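Local coordinates for alpha-L-rhamnosidase (Streptomyces avermitilis, PDB 3W5M), which hydrolyses terminal non-reducing alpha-L-rhamnose residues from rhamnosides, releasing L-rhamnose from citrus flavonoids and from the arabinogalactan-protein gum arabic, at residues A[310-316]-A[365-370]; A[141-145]-A[258-262]. Numbering follows the deposited sequence.

Contact 1: A[310-316]-A[365-370]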
# COMPACT_ATOMS: atom_id res chain seq x y z
N ARG A 310 22.83 14.77 27.54
CA ARG A 310 24.26 15.01 27.45
C ARG A 310 24.96 13.67 27.21
O ARG A 310 24.61 12.66 27.82
CB ARG A 310 24.72 15.66 28.76
CG ARG A 310 26.12 16.26 28.79
CD ARG A 310 26.64 16.31 30.23
NE ARG A 310 27.83 17.15 30.38
CZ ARG A 310 28.60 17.19 31.47
NH1 ARG A 310 28.34 16.40 32.52
NH2 ARG A 310 29.66 18.00 31.51
N LEU A 311 25.91 13.65 26.28
CA LEU A 311 26.74 12.48 26.04
C LEU A 311 28.19 12.81 26.45
O LEU A 311 28.56 13.99 26.49
CB LEU A 311 26.69 12.07 24.57
CG LEU A 311 25.34 11.57 24.02
CD1 LEU A 311 25.47 11.20 22.55
CD2 LEU A 311 24.83 10.41 24.87
N PRO A 312 29.01 11.78 26.75
CA PRO A 312 30.39 12.10 27.14
C PRO A 312 31.26 12.57 25.98
O PRO A 312 30.94 12.30 24.82
CB PRO A 312 30.92 10.76 27.68
CG PRO A 312 30.11 9.73 26.96
CD PRO A 312 28.73 10.33 26.83
N HIS A 313 32.35 13.28 26.29
CA HIS A 313 33.35 13.64 25.28
C HIS A 313 34.34 12.49 25.09
O HIS A 313 35.47 12.53 25.59
CB HIS A 313 34.11 14.93 25.67
CG HIS A 313 33.23 16.13 25.79
ND1 HIS A 313 33.19 17.12 24.84
CD2 HIS A 313 32.34 16.49 26.75
CE1 HIS A 313 32.31 18.04 25.20
NE2 HIS A 313 31.79 17.68 26.36
N LYS A 314 33.88 11.45 24.40
CA LYS A 314 34.70 10.31 24.05
C LYS A 314 34.43 10.01 22.61
O LYS A 314 33.37 10.34 22.09
CB LYS A 314 34.25 9.05 24.81
CG LYS A 314 34.48 9.05 26.29
CD LYS A 314 34.00 7.72 26.82
CE LYS A 314 33.83 7.76 28.31
NZ LYS A 314 33.32 6.45 28.81
N LYS A 315 35.36 9.29 22.00
CA LYS A 315 35.24 8.87 20.62
C LYS A 315 34.10 7.83 20.46
O LYS A 315 34.10 6.81 21.14
CB LYS A 315 36.58 8.32 20.15
CG LYS A 315 36.57 7.63 18.79
CD LYS A 315 36.28 8.61 17.65
CE LYS A 315 36.55 7.95 16.30
NZ LYS A 315 38.00 7.65 16.11
N VAL A 316 33.14 8.13 19.59
CA VAL A 316 32.01 7.25 19.28
C VAL A 316 32.46 6.20 18.29
O VAL A 316 33.08 6.51 17.26
CB VAL A 316 30.83 8.05 18.68
CG1 VAL A 316 29.70 7.13 18.20
CG2 VAL A 316 30.32 9.08 19.67
N VAL A 365 25.51 11.93 16.25
CA VAL A 365 25.60 12.16 17.70
C VAL A 365 26.76 13.09 18.00
O VAL A 365 27.68 13.19 17.19
CB VAL A 365 25.76 10.85 18.50
CG1 VAL A 365 24.51 9.99 18.37
CG2 VAL A 365 26.97 10.07 18.03
N ARG A 366 26.70 13.76 19.14
CA ARG A 366 27.68 14.78 19.54
C ARG A 366 28.21 14.56 20.94
O ARG A 366 27.50 14.00 21.79
CB ARG A 366 27.02 16.17 19.54
CG ARG A 366 26.51 16.64 18.20
CD ARG A 366 25.82 17.99 18.37
NE ARG A 366 25.32 18.48 17.08
CZ ARG A 366 24.64 19.61 16.90
NH1 ARG A 366 24.38 20.44 17.91
NH2 ARG A 366 24.24 19.93 15.68
N PRO A 367 29.44 15.03 21.20
CA PRO A 367 29.87 15.18 22.59
C PRO A 367 29.06 16.28 23.23
O PRO A 367 28.75 17.27 22.57
CB PRO A 367 31.34 15.64 22.47
CG PRO A 367 31.49 16.15 21.07
CD PRO A 367 30.54 15.30 20.25
N GLY A 368 28.72 16.12 24.49
CA GLY A 368 27.96 17.15 25.16
C GLY A 368 26.51 17.08 24.74
O GLY A 368 25.94 15.99 24.64
N ALA A 369 25.94 18.24 24.46
CA ALA A 369 24.50 18.38 24.36
C ALA A 369 23.93 17.85 23.05
O ALA A 369 24.44 18.11 21.95
CB ALA A 369 24.08 19.82 24.61
N ASN A 370 22.86 17.08 23.20
CA ASN A 370 22.19 16.41 22.10
C ASN A 370 20.69 16.61 22.25
O ASN A 370 20.20 16.83 23.37
CB ASN A 370 22.50 14.91 22.11
CG ASN A 370 23.92 14.58 21.70
OD1 ASN A 370 24.16 14.16 20.57
ND2 ASN A 370 24.87 14.71 22.64
O HOH W 1 29.31 11.52 22.83
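At one end of a beta-sandwich, the antiparallel strands 303-311 and 368-377 make their last pair of backbone bonds before 310-316 crosses to the second sheet, where strand 316-326 begins. Leu-311 and Gly-368 form a hydrogen-bonded pair: Leu-311 N donates to Gly-368 O and Gly-368 N to Leu-311 O, both at 2.9 Å. Arg-310 and Ala-369 follow as a non-hydrogen-bonded pair with CA atoms 4.6 Å apart, and Arg-310 CA makes a CH...O contact with Gly-368 O at 3.4 Å. Gly-368 has a positive phi of 77°, a conformation glycine adopts easily. The Asn-370 side chain ties the loop before its own strand to it: Arg-366 N donates to Asn-370 OD1 and Asn-370 ND2 to Arg-366 O, each at 2.9 Å. Inside the sandwich, Leu-311 CD1 lies 4.1 Å from Val-365 CB, and Val-316 CG2 meets Val-365 CG2 at 3.9 Å; Tyr-407 of strand 398-407, in the same sheet as Val-316, touches both Leu-311 and Val-316 and so packs across to the sheet of 303-311. On the outside, His-313, centre of an inverse gamma turn, lays one ring face over Pro-367 C and Gly-368 N, with His-313 ND1 3.4 Å from Pro-367 CB. Where the backbones part, a water donates to Pro-312 O at 2.7 Å and to Arg-366 O at 3.2 Å.

Contact 2: A[141-145]-A[258-262]; sequences IWFPE and KSTDH
This is a side-chain packing contact, without a hydrogen bond between its segments, at one end of the rhamnose-binding module CBM67, where the chain leaving strand 139-142 passes the edge strand 258-260. Ile-141 and Trp-142 are extended; Phe-143 (phi/psi -64°/145°) then leads into an inverse gamma turn centred on Pro-144 (-73°/78°), closed by Glu-145 N donating to Phe-143 O at 2.7 Å. Trp-142 NE1 donates to Glu-145 OE2 at 2.9 Å; Arg-157 forms a salt bridge with the same carboxylate oxygen. Across the contact, Phe-143 and Ser-259 have the nearest CA atoms, 5.6 Å apart. Phe-143, chi1 t and chi2 84°, directs its ring along 259-261. Ser-259 OG approaches the ring edge, 3.3 Å from Phe-143 CD1, while hydrogen-bonding to Trp-158 O. After the extended Ser-259 and Thr-260, the backbone bends at Asp-261 (-107°/9°), whose p rotamer places its side chain over one ring face: a CH-pi contact, with Asp-261 CB 3.8 Å from the Phe-143 ring centroid and 5° off the normal. Asp-261 CG is 3.5 Å from Phe-143 CZ. Phe-143 thus packs the loop after 139-142, a strand paired with 282-286, against edge strand 258-260, which borders strand 156-165; from the latter Arg-157 touches both Phe-143 and Asp-261.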
# COMPACT_ATOMS: atom_id res chain seq x y z
N ILE A 141 -29.57 20.19 23.40
CA ILE A 141 -30.75 21.03 23.61
C ILE A 141 -31.65 21.05 22.38
O ILE A 141 -31.22 20.74 21.26
CB ILE A 141 -30.39 22.48 24.05
CG1 ILE A 141 -29.57 23.23 23.01
CG2 ILE A 141 -29.66 22.45 25.36
CD1 ILE A 141 -29.55 24.73 23.26
N TRP A 142 -32.92 21.39 22.62
CA TRP A 142 -33.88 21.59 21.54
C TRP A 142 -34.90 22.61 21.99
O TRP A 142 -34.81 23.12 23.10
CB TRP A 142 -34.56 20.23 21.19
CG TRP A 142 -35.23 20.22 19.90
CD1 TRP A 142 -36.59 20.09 19.68
CD2 TRP A 142 -34.62 20.30 18.60
NE1 TRP A 142 -36.84 20.10 18.33
CE2 TRP A 142 -35.67 20.23 17.64
CE3 TRP A 142 -33.30 20.45 18.15
CZ2 TRP A 142 -35.44 20.31 16.25
CZ3 TRP A 142 -33.07 20.51 16.76
CH2 TRP A 142 -34.14 20.44 15.84
N PHE A 143 -35.85 22.90 21.12
CA PHE A 143 -37.02 23.67 21.53
C PHE A 143 -37.84 22.87 22.57
O PHE A 143 -37.89 21.62 22.49
CB PHE A 143 -37.87 24.04 20.30
CG PHE A 143 -39.07 24.88 20.65
CD1 PHE A 143 -38.95 26.26 20.79
CD2 PHE A 143 -40.30 24.27 20.95
CE1 PHE A 143 -40.04 27.03 21.14
CE2 PHE A 143 -41.39 25.04 21.34
CZ PHE A 143 -41.26 26.42 21.43
N PRO A 144 -38.46 23.55 23.56
CA PRO A 144 -39.23 22.83 24.58
C PRO A 144 -40.54 22.31 24.01
O PRO A 144 -41.60 22.92 24.22
CB PRO A 144 -39.48 23.90 25.66
CG PRO A 144 -39.40 25.21 24.92
CD PRO A 144 -38.28 24.98 23.93
N GLU A 145 -40.45 21.21 23.28
CA GLU A 145 -41.63 20.49 22.77
C GLU A 145 -41.44 19.00 23.11
O GLU A 145 -40.46 18.39 22.70
CB GLU A 145 -41.82 20.71 21.26
CG GLU A 145 -40.57 20.48 20.43
CD GLU A 145 -40.67 20.98 18.99
OE1 GLU A 145 -41.78 21.37 18.54
OE2 GLU A 145 -39.65 20.98 18.29
N LYS A 258 -32.09 30.83 24.48
CA LYS A 258 -33.50 31.04 24.12
C LYS A 258 -33.77 30.27 22.84
O LYS A 258 -32.88 30.14 22.00
CB LYS A 258 -33.80 32.52 23.89
CG LYS A 258 -33.75 33.39 25.13
CD LYS A 258 -34.83 32.98 26.14
CE LYS A 258 -35.23 34.13 27.06
NZ LYS A 258 -36.26 35.02 26.46
N SER A 259 -35.00 29.77 22.69
CA SER A 259 -35.38 29.05 21.48
C SER A 259 -36.75 29.48 20.95
O SER A 259 -37.59 29.94 21.72
CB SER A 259 -35.37 27.54 21.73
OG SER A 259 -35.70 26.88 20.49
N THR A 260 -36.97 29.31 19.65
CA THR A 260 -38.31 29.52 19.09
C THR A 260 -38.66 28.48 18.05
O THR A 260 -37.76 27.95 17.41
CB THR A 260 -38.51 30.94 18.51
OG1 THR A 260 -39.91 31.14 18.26
CG2 THR A 260 -37.71 31.13 17.21
N ASP A 261 -39.96 28.21 17.91
CA ASP A 261 -40.48 27.28 16.90
C ASP A 261 -41.21 27.92 15.71
O ASP A 261 -41.83 27.20 14.92
CB ASP A 261 -41.39 26.22 17.55
CG ASP A 261 -42.64 26.83 18.25
OD1 ASP A 261 -42.72 28.06 18.44
OD2 ASP A 261 -43.55 26.05 18.64
N HIS A 262 -41.16 29.25 15.58
CA HIS A 262 -41.72 29.93 14.40
C HIS A 262 -40.57 30.68 13.77
O HIS A 262 -39.85 31.40 14.48
CB HIS A 262 -42.81 30.94 14.79
CG HIS A 262 -43.92 30.34 15.59
ND1 HIS A 262 -44.85 29.48 15.05
CD2 HIS A 262 -44.24 30.45 16.91
CE1 HIS A 262 -45.70 29.09 15.99
NE2 HIS A 262 -45.35 29.67 17.12

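In the fold
Contact 2 closes before contact 1 opens along the chain; their centres lie about 67 Å apart and their nearest atoms about 50 Å, without touching, and their strands belong to different sheets. Contact 2 belongs to CBM67, a calcium-dependent rhamnose-binding module: the Phe-143 side chain is about 13 Å from the calcium ion and about 10 Å from that of its ligand Asn-228. Contact 1 lies in another beta-sandwich, away from the annotated sites; its sheet of 303-311 and 368-377 also takes in strand 123-124, so CBM67 is inserted between strands of that sheet. Both belong to beta-rich modules, separate from the helical domain that carries the probable catalytic residues Glu-636 and Glu-895.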